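Local atomic coordinates of lipolytic enzyme, g-d-s-l (Clostridium thermocellum, PDB entry 2W47), a protein that carries a family 6 carbohydrate-binding module, a beta-sandwich that binds a glycan and a calcium ion, as part of a GDSL-type lipolytic enzyme. Residues 52-61 against 121-132; 74-85 against 97-105. All blocks are in the same frame, centred on the assembly; numbering follows the deposited sequence. Where two conformers were deposited one is given.

Overall arrangement
Both contacts belong to a single beta-sandwich, and their centres lie about 10 Å apart. Interaction 1 pairs the antiparallel neighbours 52-61 and 122-130 within one sheet, bringing together segments with 59 residues between them along the chain. Both segments of interaction 2 fall within that interval: 95-103 is an outermost strand of the same sheet, next to 52-61, while 77-83 edges the five-stranded sheet. Interaction 1 therefore lies within one layer, and interaction 2 packs that layer against the other along one margin. Strand 52-61 links the two, since the backbones of L56 and F58 probably bond to those of I99 and A97. At the end near P121 and F85 the contacts touch again, close to the glycan site that N122 helps form.

Interaction 1: residues 52-61 against 121-132; sequences GSYALIFRYA and PNVDYLKVFSAN. With AQA (4-deoxy-beta-L-threo-hex-4-enopyranuronic acid), chain B.
L126 lays CD1 over the centre of the F58 ring, a CH-pi contact 4.0 Å from CD1 to the F58 centroid. Beside it L56 and V128 run side by side, L56 CD2 being 3.9 Å from V128 CG2. These branched and aromatic groups suit a face turned into the sandwich, where L126 also packs on W44 and V46. A55 and F129 share the other face. With CG between backbone N and carbonyl carbon (chi1 57°), the F129 ring lies back across the strands, its face over A55 CB, while I57 CD1 meets the ring edge, 3.5 Å from F129 CE1. Such antiparallel pairing is the framework of the jelly-roll sandwich of family 6 modules: I57 and K127 exchange two nearly straight backbone bonds, K127 N to I57 O being 2.8 Å. Farther along, R59 CB sits over the face of Y125, and the extended arm of R59 continues to a salt bridge, R59 NH2 to D124 OD2 2.8 Å. D124 lies near the guanidinium plane, yet OD2 is approached from above its carboxylate; G25 O and T27 OG1 give the two charges second partners. Where strand 122-130 begins, N122 ND2 donates to O3 of the bound AQA at 2.9 Å, with an N-H...O angle of 155°.

Interaction 2: residues 74-85 against 97-105; sequences VNGNIVKPSMDF and AGIVANLNQ
Extended through all three torsions (chi1 -177°), M83 reaches straight across to strand 95-103, where its CE comes within 3.4 Å of A97 O and its SD lies 3.8 Å from I99 CG2. I99 answers with chi1 59°: CG1 stands between the backbone N and the carbonyl carbon, which leaves CG2 for the sulfur and carries CD1 to V79 CG2, 3.8 Å away, the two side chains crossing at about a right angle. A long, flexible, unbranched methionine suits this bridging role, while the beta-branched isoleucine can offer one arm to each partner. A97, small enough to let neighbours close in, receives M83 CE and, through its CB, the F85 ring, whose CE1 is 3.7 Å off. At the far end V74 CG1 meets L103 CD2 at 4.0 Å. V74 also opens the type I' turn, closed by N77, of the beta hairpin between strands 70-74 and 77-83, with a pair of backbone bonds, V74 N to N77 O 2.9 Å among them; N75 and G76 tolerate its positive phi angles. Apolar packing carries the contact, as between two layers of a beta-sandwich rather than paired strands. Strand 77-83, kinked by a classic bulge at V79 and K80 opposite I72, borders 70-74 in one layer, and 95-103 borders 52-61 in the other; M83 touches both inner neighbours, I72 of one sheet and F58 of the other.

Interaction 1: residues 52-61 against 121-132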
loop_
_atom_site.group_PDB
_atom_site.type_symbol
_atom_site.label_atom_id
_atom_site.label_comp_id
_atom_site.label_asym_id
_atom_site.label_seq_id
_atom_site.Cartn_x
_atom_site.Cartn_y
_atom_site.Cartn_z
ATOM N N GLY A 52 -16.648 -7.195 6.319
ATOM C CA GLY A 52 -17.269 -6.512 5.195
ATOM C C GLY A 52 -16.265 -5.902 4.246
ATOM O O GLY A 52 -15.073 -6.215 4.295
ATOM N N SER A 53 -16.754 -5.022 3.376
ATOM C CA SER A 53 -15.932 -4.440 2.319
ATOM C C SER A 53 -15.279 -3.146 2.783
ATOM O O SER A 53 -15.932 -2.275 3.362
ATOM C CB SER A 53 -16.770 -4.194 1.064
ATOM O OG SER A 53 -17.509 -5.349 0.712
ATOM N N TYR A 54 -13.978 -3.036 2.528
ATOM C CA TYR A 54 -13.195 -1.869 2.924
ATOM C C TYR A 54 -12.395 -1.369 1.749
ATOM O O TYR A 54 -11.879 -2.160 0.963
ATOM C CB TYR A 54 -12.235 -2.209 4.071
ATOM C CG TYR A 54 -12.940 -2.433 5.385
ATOM C CD1 TYR A 54 -12.969 -1.440 6.353
ATOM C CD2 TYR A 54 -13.583 -3.637 5.650
ATOM C CE1 TYR A 54 -13.638 -1.638 7.563
ATOM C CE2 TYR A 54 -14.245 -3.847 6.855
ATOM C CZ TYR A 54 -14.266 -2.842 7.803
ATOM O OH TYR A 54 -14.927 -3.044 9.006
ATOM N N ALA A 55 -12.281 -0.051 1.650
ATOM C CA ALA A 55 -11.330 0.561 0.733
ATOM C C ALA A 55 -9.943 0.514 1.363
ATOM O O ALA A 55 -9.779 0.823 2.548
ATOM C CB ALA A 55 -11.731 1.985 0.426
ATOM N N LEU A 56 -8.974 0.094 0.554
ATOM C CA LEU A 56 -7.562 0.081 0.916
ATOM C C LEU A 56 -6.883 1.010 -0.071
ATOM O O LEU A 56 -6.769 0.686 -1.251
ATOM C CB LEU A 56 -6.987 -1.335 0.780
ATOM C CG LEU A 56 -7.779 -2.483 1.417
ATOM C CD1 LEU A 56 -7.106 -3.824 1.141
ATOM C CD2 LEU A 56 -7.933 -2.247 2.906
ATOM N N ILE A 57 -6.470 2.175 0.411
ATOM C CA ILE A 57 -5.876 3.194 -0.443
ATOM C C ILE A 57 -4.421 3.423 -0.053
ATOM O O ILE A 57 -4.120 3.776 1.087
ATOM C CB ILE A 57 -6.659 4.526 -0.381
ATOM C CG1 ILE A 57 -8.104 4.328 -0.867
ATOM C CG2 ILE A 57 -5.950 5.600 -1.198
ATOM C CD1 ILE A 57 -8.941 5.618 -0.901
ATOM N N PHE A 58 -3.521 3.217 -1.007
ATOM C CA PHE A 58 -2.103 3.508 -0.807
ATOM C C PHE A 58 -1.824 4.906 -1.325
ATOM O O PHE A 58 -2.161 5.226 -2.465
ATOM C CB PHE A 58 -1.235 2.518 -1.590
ATOM C CG PHE A 58 -1.427 1.085 -1.189
ATOM C CD1 PHE A 58 -0.633 0.511 -0.198
ATOM C CD2 PHE A 58 -2.389 0.296 -1.816
ATOM C CE1 PHE A 58 -0.803 -0.826 0.166
ATOM C CE2 PHE A 58 -2.565 -1.036 -1.459
ATOM C CZ PHE A 58 -1.770 -1.605 -0.469
ATOM N N ARG A 59 -1.223 5.749 -0.497
ATOM C CA ARG A 59 -0.692 7.010 -0.985
ATOM C C ARG A 59 0.751 6.743 -1.383
ATOM O O ARG A 59 1.532 6.259 -0.578
ATOM C CB ARG A 59 -0.795 8.100 0.077
ATOM C CG ARG A 59 -0.329 9.470 -0.404
ATOM C CD ARG A 59 -0.707 10.577 0.566
ATOM N NE ARG A 59 -0.463 11.911 0.011
ATOM C CZ ARG A 59 0.633 12.638 0.225
ATOM N NH1 ARG A 59 0.751 13.844 -0.322
ATOM N NH2 ARG A 59 1.620 12.168 0.979
ATOM N N TYR A 60 1.102 7.054 -2.632
ATOM C CA TYR A 60 2.354 6.584 -3.208
ATOM C C TYR A 60 2.966 7.596 -4.168
ATOM O O TYR A 60 2.272 8.489 -4.664
ATOM C CB TYR A 60 2.123 5.244 -3.926
ATOM C CG TYR A 60 1.578 5.411 -5.323
ATOM C CD1 TYR A 60 2.435 5.408 -6.418
ATOM C CD2 TYR A 60 0.217 5.588 -5.549
ATOM C CE1 TYR A 60 1.956 5.575 -7.704
ATOM C CE2 TYR A 60 -0.276 5.760 -6.847
ATOM C CZ TYR A 60 0.607 5.747 -7.905
ATOM O OH TYR A 60 0.155 5.924 -9.196
ATOM N N ALA A 61 4.261 7.443 -4.431
ATOM C CA ALA A 61 4.929 8.212 -5.464
ATOM C C ALA A 61 5.674 7.275 -6.382
ATOM O O ALA A 61 6.194 6.251 -5.953
ATOM C CB ALA A 61 5.878 9.248 -4.855
ATOM N N PRO A 121 6.513 1.162 -5.719
ATOM C CA PRO A 121 6.521 2.614 -5.604
ATOM C C PRO A 121 6.950 2.997 -4.190
ATOM O O PRO A 121 6.949 2.154 -3.282
ATOM C CB PRO A 121 5.046 2.981 -5.796
ATOM C CG PRO A 121 4.304 1.796 -5.270
ATOM C CD PRO A 121 5.137 0.630 -5.756
ATOM N N ASN A 122 7.303 4.259 -3.995
ATOM C CA ASN A 122 7.444 4.763 -2.630
ATOM C C ASN A 122 6.058 4.875 -2.022
ATOM O O ASN A 122 5.126 5.348 -2.680
ATOM C CB ASN A 122 8.144 6.111 -2.609
ATOM C CG ASN A 122 9.621 6.007 -2.922
ATOM O OD1 ASN A 122 10.205 4.923 -2.918
ATOM N ND2 ASN A 122 10.247 7.157 -3.193
ATOM N N VAL A 123 5.903 4.418 -0.781
ATOM C CA VAL A 123 4.573 4.337 -0.155
ATOM C C VAL A 123 4.545 5.103 1.167
ATOM O O VAL A 123 5.318 4.814 2.103
ATOM C CB VAL A 123 4.111 2.874 0.066
ATOM C CG1 VAL A 123 2.769 2.846 0.765
ATOM C CG2 VAL A 123 4.019 2.128 -1.278
ATOM N N ASP A 124 3.661 6.091 1.228
ATOM C CA ASP A 124 3.539 6.973 2.378
ATOM C C ASP A 124 2.749 6.323 3.513
ATOM O O ASP A 124 3.152 6.382 4.688
ATOM C CB ASP A 124 2.835 8.257 1.918
ATOM C CG ASP A 124 2.806 9.329 2.976
ATOM O OD1 ASP A 124 3.703 9.354 3.841
ATOM O OD2 ASP A 124 1.889 10.177 2.914
ATOM N N TYR A 125 1.617 5.724 3.159
ATOM C CA TYR A 125 0.721 5.080 4.112
ATOM C C TYR A 125 -0.322 4.248 3.395
ATOM O O TYR A 125 -0.455 4.323 2.165
ATOM C CB TYR A 125 0.029 6.110 5.023
ATOM C CG TYR A 125 -0.854 7.149 4.356
ATOM C CD1 TYR A 125 -2.045 6.789 3.716
ATOM C CD2 TYR A 125 -0.543 8.497 4.444
ATOM C CE1 TYR A 125 -2.875 7.751 3.138
ATOM C CE2 TYR A 125 -1.366 9.463 3.880
ATOM C CZ TYR A 125 -2.528 9.079 3.228
ATOM O OH TYR A 125 -3.357 10.023 2.659
ATOM N N LEU A 126 -1.049 3.460 4.180
ATOM C CA LEU A 126 -2.243 2.772 3.737
ATOM C C LEU A 126 -3.402 3.353 4.529
ATOM O O LEU A 126 -3.358 3.397 5.753
ATOM C CB LEU A 126 -2.119 1.270 4.003
ATOM C CG LEU A 126 -3.382 0.419 3.837
ATOM C CD1 LEU A 126 -3.834 0.355 2.387
ATOM C CD2 LEU A 126 -3.159 -0.979 4.394
ATOM N N LYS A 127 -4.430 3.804 3.822
ATOM C CA LYS A 127 -5.634 4.361 4.424
ATOM C C LYS A 127 -6.756 3.353 4.240
ATOM O O LYS A 127 -6.976 2.858 3.135
ATOM C CB LYS A 127 -5.971 5.669 3.720
ATOM C CG LYS A 127 -7.273 6.340 4.160
ATOM C CD LYS A 127 -7.509 7.589 3.310
ATOM C CE LYS A 127 -8.748 8.353 3.720
ATOM N NZ LYS A 127 -8.864 9.605 2.923
ATOM N N VAL A 128 -7.469 3.052 5.324
ATOM C CA VAL A 128 -8.497 2.015 5.317
ATOM C C VAL A 128 -9.790 2.607 5.850
ATOM O O VAL A 128 -9.811 3.238 6.909
ATOM C CB VAL A 128 -8.073 0.775 6.167
ATOM C CG1 VAL A 128 -9.122 -0.340 6.143
ATOM C CG2 VAL A 128 -6.728 0.236 5.675
ATOM N N PHE A 129 -10.870 2.404 5.104
ATOM C CA PHE A 129 -12.186 2.826 5.572
ATOM C C PHE A 129 -13.262 1.902 5.043
ATOM O O PHE A 129 -13.073 1.204 4.043
ATOM C CB PHE A 129 -12.477 4.308 5.265
ATOM C CG PHE A 129 -12.375 4.685 3.811
ATOM C CD1 PHE A 129 -11.169 5.110 3.267
ATOM C CD2 PHE A 129 -13.504 4.663 2.994
ATOM C CE1 PHE A 129 -11.081 5.476 1.922
ATOM C CE2 PHE A 129 -13.423 5.020 1.651
ATOM C CZ PHE A 129 -12.211 5.436 1.120
ATOM N N SER A 130 -14.391 1.877 5.741
ATOM C CA SER A 130 -15.504 1.033 5.369
ATOM C C SER A 130 -16.075 1.500 4.035
ATOM O O SER A 130 -16.213 2.695 3.802
ATOM C CB SER A 130 -16.567 1.084 6.462
ATOM O OG SER A 130 -17.690 0.287 6.136
ATOM N N ALA A 131 -16.364 0.548 3.156
ATOM C CA ALA A 131 -16.914 0.861 1.842
ATOM C C ALA A 131 -17.960 -0.184 1.494
ATOM O O ALA A 131 -17.882 -0.858 0.456
ATOM C CB ALA A 131 -15.796 0.913 0.796
ATOM N N ASN A 132 -18.949 -0.324 2.374
ATOM C CA ASN A 132 -19.952 -1.369 2.193
ATOM C C ASN A 132 -20.796 -1.205 0.935
ATOM O O ASN A 132 -21.335 -2.187 0.438
ATOM C CB ASN A 132 -20.826 -1.552 3.436
ATOM C CG ASN A 132 -20.101 -2.291 4.550
ATOM O OD1 ASN A 132 -19.996 -1.789 5.665
ATOM N ND2 ASN A 132 -19.582 -3.481 4.246
HETATM O O6A AQA B . 13.780 4.238 -7.891
HETATM C C6 AQA B . 13.409 4.472 -6.707
HETATM O O6B AQA B . 12.730 3.651 -6.039
HETATM C C5 AQA B . 13.742 5.636 -6.147
HETATM O O5 AQA B . 14.502 6.566 -6.973
HETATM C C4 AQA B . 13.364 5.944 -4.885
HETATM C C3 AQA B . 13.940 7.162 -4.190
HETATM O O3 AQA B . 13.079 7.631 -3.144
HETATM C C2 AQA B . 14.127 8.250 -5.241
HETATM O O2 AQA B . 14.693 9.428 -4.664
HETATM C C1 AQA B . 15.037 7.741 -6.354
HETATM O O HOH W 1 -17.310 -2.365 5.888
#

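Interaction 2: residues 74-85 against 97-105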
loop_
_atom_site.group_PDB
_atom_site.type_symbol
_atom_site.label_atom_id
_atom_site.label_comp_id
_atom_site.label_asym_id
_atom_site.label_seq_id
_atom_site.Cartn_x
_atom_site.Cartn_y
_atom_site.Cartn_z
ATOM N N VAL A 74 -4.434 -10.486 1.173
ATOM C CA VAL A 74 -5.110 -10.314 2.456
ATOM C C VAL A 74 -5.086 -11.676 3.117
ATOM O O VAL A 74 -5.651 -12.644 2.598
ATOM C CB VAL A 74 -6.570 -9.827 2.292
ATOM C CG1 VAL A 74 -7.299 -9.809 3.643
ATOM C CG2 VAL A 74 -6.596 -8.457 1.659
ATOM N N ASN A 75 -4.378 -11.767 4.239
ATOM C CA ASN A 75 -4.205 -13.035 4.937
ATOM C C ASN A 75 -3.585 -14.103 4.016
ATOM O O ASN A 75 -3.866 -15.304 4.133
ATOM C CB ASN A 75 -5.541 -13.480 5.559
ATOM C CG ASN A 75 -6.184 -12.376 6.387
ATOM O OD1 ASN A 75 -7.366 -12.036 6.219
ATOM N ND2 ASN A 75 -5.396 -11.783 7.261
ATOM N N GLY A 76 -2.728 -13.654 3.098
ATOM C CA GLY A 76 -2.051 -14.547 2.160
ATOM C C GLY A 76 -2.863 -14.900 0.925
ATOM O O GLY A 76 -2.359 -15.551 0.005
ATOM N N ASN A 77 -4.119 -14.470 0.902
ATOM C CA ASN A 77 -4.969 -14.678 -0.268
ATOM C C ASN A 77 -4.736 -13.570 -1.266
ATOM O O ASN A 77 -4.778 -12.406 -0.906
ATOM C CB ASN A 77 -6.426 -14.700 0.163
ATOM C CG ASN A 77 -6.702 -15.803 1.151
ATOM O OD1 ASN A 77 -6.731 -15.582 2.369
ATOM N ND2 ASN A 77 -6.815 -17.006 0.650
ATOM N N ILE A 78 -4.490 -13.933 -2.523
ATOM C CA ILE A 78 -4.244 -12.930 -3.556
ATOM C C ILE A 78 -5.566 -12.267 -3.920
ATOM O O ILE A 78 -6.480 -12.926 -4.433
ATOM C CB ILE A 78 -3.563 -13.539 -4.800
ATOM C CG1 ILE A 78 -2.240 -14.201 -4.410
ATOM C CG2 ILE A 78 -3.319 -12.456 -5.859
ATOM C CD1 ILE A 78 -1.615 -15.068 -5.520
ATOM N N VAL A 79 -5.688 -10.981 -3.611
ATOM C CA VAL A 79 -6.915 -10.254 -3.925
ATOM C C VAL A 79 -6.743 -9.403 -5.181
ATOM O O VAL A 79 -7.718 -9.098 -5.866
ATOM C CB VAL A 79 -7.456 -9.427 -2.727
ATOM C CG1 VAL A 79 -7.776 -10.346 -1.554
ATOM C CG2 VAL A 79 -6.478 -8.338 -2.306
ATOM N N LYS A 80 -5.501 -9.036 -5.486
ATOM C CA LYS A 80 -5.202 -8.356 -6.744
ATOM C C LYS A 80 -3.842 -8.847 -7.216
ATOM O O LYS A 80 -2.825 -8.468 -6.651
ATOM C CB LYS A 80 -5.234 -6.830 -6.564
ATOM C CG LYS A 80 -5.156 -6.014 -7.860
ATOM C CD LYS A 80 -6.362 -6.229 -8.771
ATOM C CE LYS A 80 -6.144 -5.566 -10.129
ATOM N NZ LYS A 80 -5.986 -4.087 -10.046
ATOM N N PRO A 81 -3.816 -9.734 -8.231
ATOM C CA PRO A 81 -2.542 -10.246 -8.731
ATOM C C PRO A 81 -1.572 -9.154 -9.183
ATOM O O PRO A 81 -0.376 -9.269 -8.948
ATOM C CB PRO A 81 -2.954 -11.128 -9.916
ATOM C CG PRO A 81 -4.353 -11.556 -9.575
ATOM C CD PRO A 81 -4.966 -10.349 -8.926
ATOM N N SER A 82 -2.082 -8.103 -9.819
ATOM C CA SER A 82 -1.222 -7.035 -10.308
ATOM C C SER A 82 -1.921 -5.691 -10.214
ATOM O O SER A 82 -2.625 -5.268 -11.136
ATOM C CB SER A 82 -0.778 -7.317 -11.746
ATOM O OG SER A 82 0.238 -6.415 -12.123
ATOM N N MET A 83 -1.735 -5.036 -9.072
ATOM C CA MET A 83 -2.273 -3.706 -8.821
ATOM C C MET A 83 -1.303 -2.676 -9.377
ATOM O O MET A 83 -0.103 -2.705 -9.062
ATOM C CB MET A 83 -2.472 -3.488 -7.319
ATOM C CG MET A 83 -3.102 -2.151 -6.991
ATOM S SD MET A 83 -3.464 -2.044 -5.237
ATOM C CE MET A 83 -4.033 -0.352 -5.162
ATOM N N ASP A 84 -1.819 -1.781 -10.216
ATOM C CA ASP A 84 -0.994 -0.761 -10.851
ATOM C C ASP A 84 -0.654 0.392 -9.927
ATOM O O ASP A 84 -1.501 0.875 -9.159
ATOM C CB ASP A 84 -1.692 -0.210 -12.101
ATOM C CG ASP A 84 -1.850 -1.250 -13.186
ATOM O OD1 ASP A 84 -1.029 -2.181 -13.265
ATOM O OD2 ASP A 84 -2.813 -1.126 -13.971
ATOM N N PHE A 85 0.605 0.814 -10.027
ATOM C CA PHE A 85 1.110 2.012 -9.384
ATOM C C PHE A 85 1.834 2.791 -10.464
ATOM O O PHE A 85 3.056 2.721 -10.613
ATOM C CB PHE A 85 2.013 1.640 -8.211
ATOM C CG PHE A 85 1.260 1.014 -7.074
ATOM C CD1 PHE A 85 0.742 1.807 -6.055
ATOM C CD2 PHE A 85 1.004 -0.360 -7.062
ATOM C CE1 PHE A 85 0.016 1.244 -5.014
ATOM C CE2 PHE A 85 0.277 -0.931 -6.029
ATOM C CZ PHE A 85 -0.217 -0.119 -4.999
ATOM N N ALA A 97 -3.669 5.032 -5.025
ATOM C CA ALA A 97 -4.104 3.842 -5.750
ATOM C C ALA A 97 -4.814 2.961 -4.747
ATOM O O ALA A 97 -4.285 2.695 -3.664
ATOM C CB ALA A 97 -2.925 3.114 -6.382
ATOM N N GLY A 98 -6.016 2.522 -5.097
ATOM C CA GLY A 98 -6.852 1.818 -4.148
ATOM C C GLY A 98 -7.555 0.609 -4.719
ATOM O O GLY A 98 -7.717 0.477 -5.942
ATOM N N ILE A 99 -7.947 -0.282 -3.816
ATOM C CA ILE A 99 -8.828 -1.399 -4.132
ATOM C C ILE A 99 -9.867 -1.511 -3.034
ATOM O O ILE A 99 -9.705 -0.953 -1.945
ATOM C CB ILE A 99 -8.080 -2.763 -4.273
ATOM C CG1 ILE A 99 -7.326 -3.127 -2.987
ATOM C CG2 ILE A 99 -7.169 -2.776 -5.496
ATOM C CD1 ILE A 99 -6.847 -4.565 -2.949
ATOM N N VAL A 100 -10.942 -2.226 -3.332
ATOM C CA VAL A 100 -11.905 -2.612 -2.324
ATOM C C VAL A 100 -11.690 -4.101 -2.057
ATOM O O VAL A 100 -11.545 -4.888 -2.988
ATOM C CB VAL A 100 -13.349 -2.316 -2.783
ATOM C CG1 VAL A 100 -14.347 -2.823 -1.774
ATOM C CG2 VAL A 100 -13.532 -0.822 -2.990
ATOM N N ALA A 101 -11.650 -4.474 -0.782
ATOM C CA ALA A 101 -11.431 -5.860 -0.396
ATOM C C ALA A 101 -12.296 -6.229 0.784
ATOM O O ALA A 101 -12.608 -5.382 1.622
ATOM C CB ALA A 101 -9.960 -6.077 -0.047
ATOM N N ASN A 102 -12.673 -7.503 0.843
ATOM C CA ASN A 102 -13.397 -8.018 1.990
ATOM C C ASN A 102 -12.427 -8.328 3.118
ATOM O O ASN A 102 -11.423 -9.018 2.911
ATOM C CB ASN A 102 -14.207 -9.261 1.615
ATOM C CG ASN A 102 -15.437 -8.930 0.783
ATOM O OD1 ASN A 102 -15.833 -9.703 -0.088
ATOM N ND2 ASN A 102 -16.046 -7.779 1.050
ATOM N N LEU A 103 -12.719 -7.788 4.296
ATOM C CA LEU A 103 -11.914 -8.021 5.494
ATOM C C LEU A 103 -12.752 -8.743 6.540
ATOM O O LEU A 103 -13.980 -8.614 6.555
ATOM C CB LEU A 103 -11.397 -6.701 6.080
ATOM C CG LEU A 103 -10.540 -5.786 5.191
ATOM C CD1 LEU A 103 -10.026 -4.614 6.012
ATOM C CD2 LEU A 103 -9.388 -6.542 4.532
ATOM N N ASN A 104 -12.084 -9.499 7.409
ATOM C CA ASN A 104 -12.740 -10.188 8.524
ATOM C C ASN A 104 -12.688 -9.337 9.780
ATOM O O ASN A 104 -11.731 -8.598 9.988
ATOM C CB ASN A 104 -12.042 -11.520 8.812
ATOM C CG ASN A 104 -11.885 -12.387 7.582
ATOM O OD1 ASN A 104 -12.864 -12.759 6.935
ATOM N ND2 ASN A 104 -10.644 -12.740 7.267
ATOM N N GLN A 105 -13.701 -9.450 10.639
ATOM C CA GLN A 105 -13.659 -8.761 11.926
ATOM C C GLN A 105 -12.367 -9.119 12.654
ATOM O O GLN A 105 -11.996 -10.295 12.736
ATOM C CB GLN A 105 -14.877 -9.113 12.794
ATOM C CG GLN A 105 -14.965 -8.278 14.069
ATOM C CD GLN A 105 -16.239 -8.515 14.862
ATOM O OE1 GLN A 105 -17.080 -7.622 14.979
ATOM N NE2 GLN A 105 -16.380 -9.711 15.418
#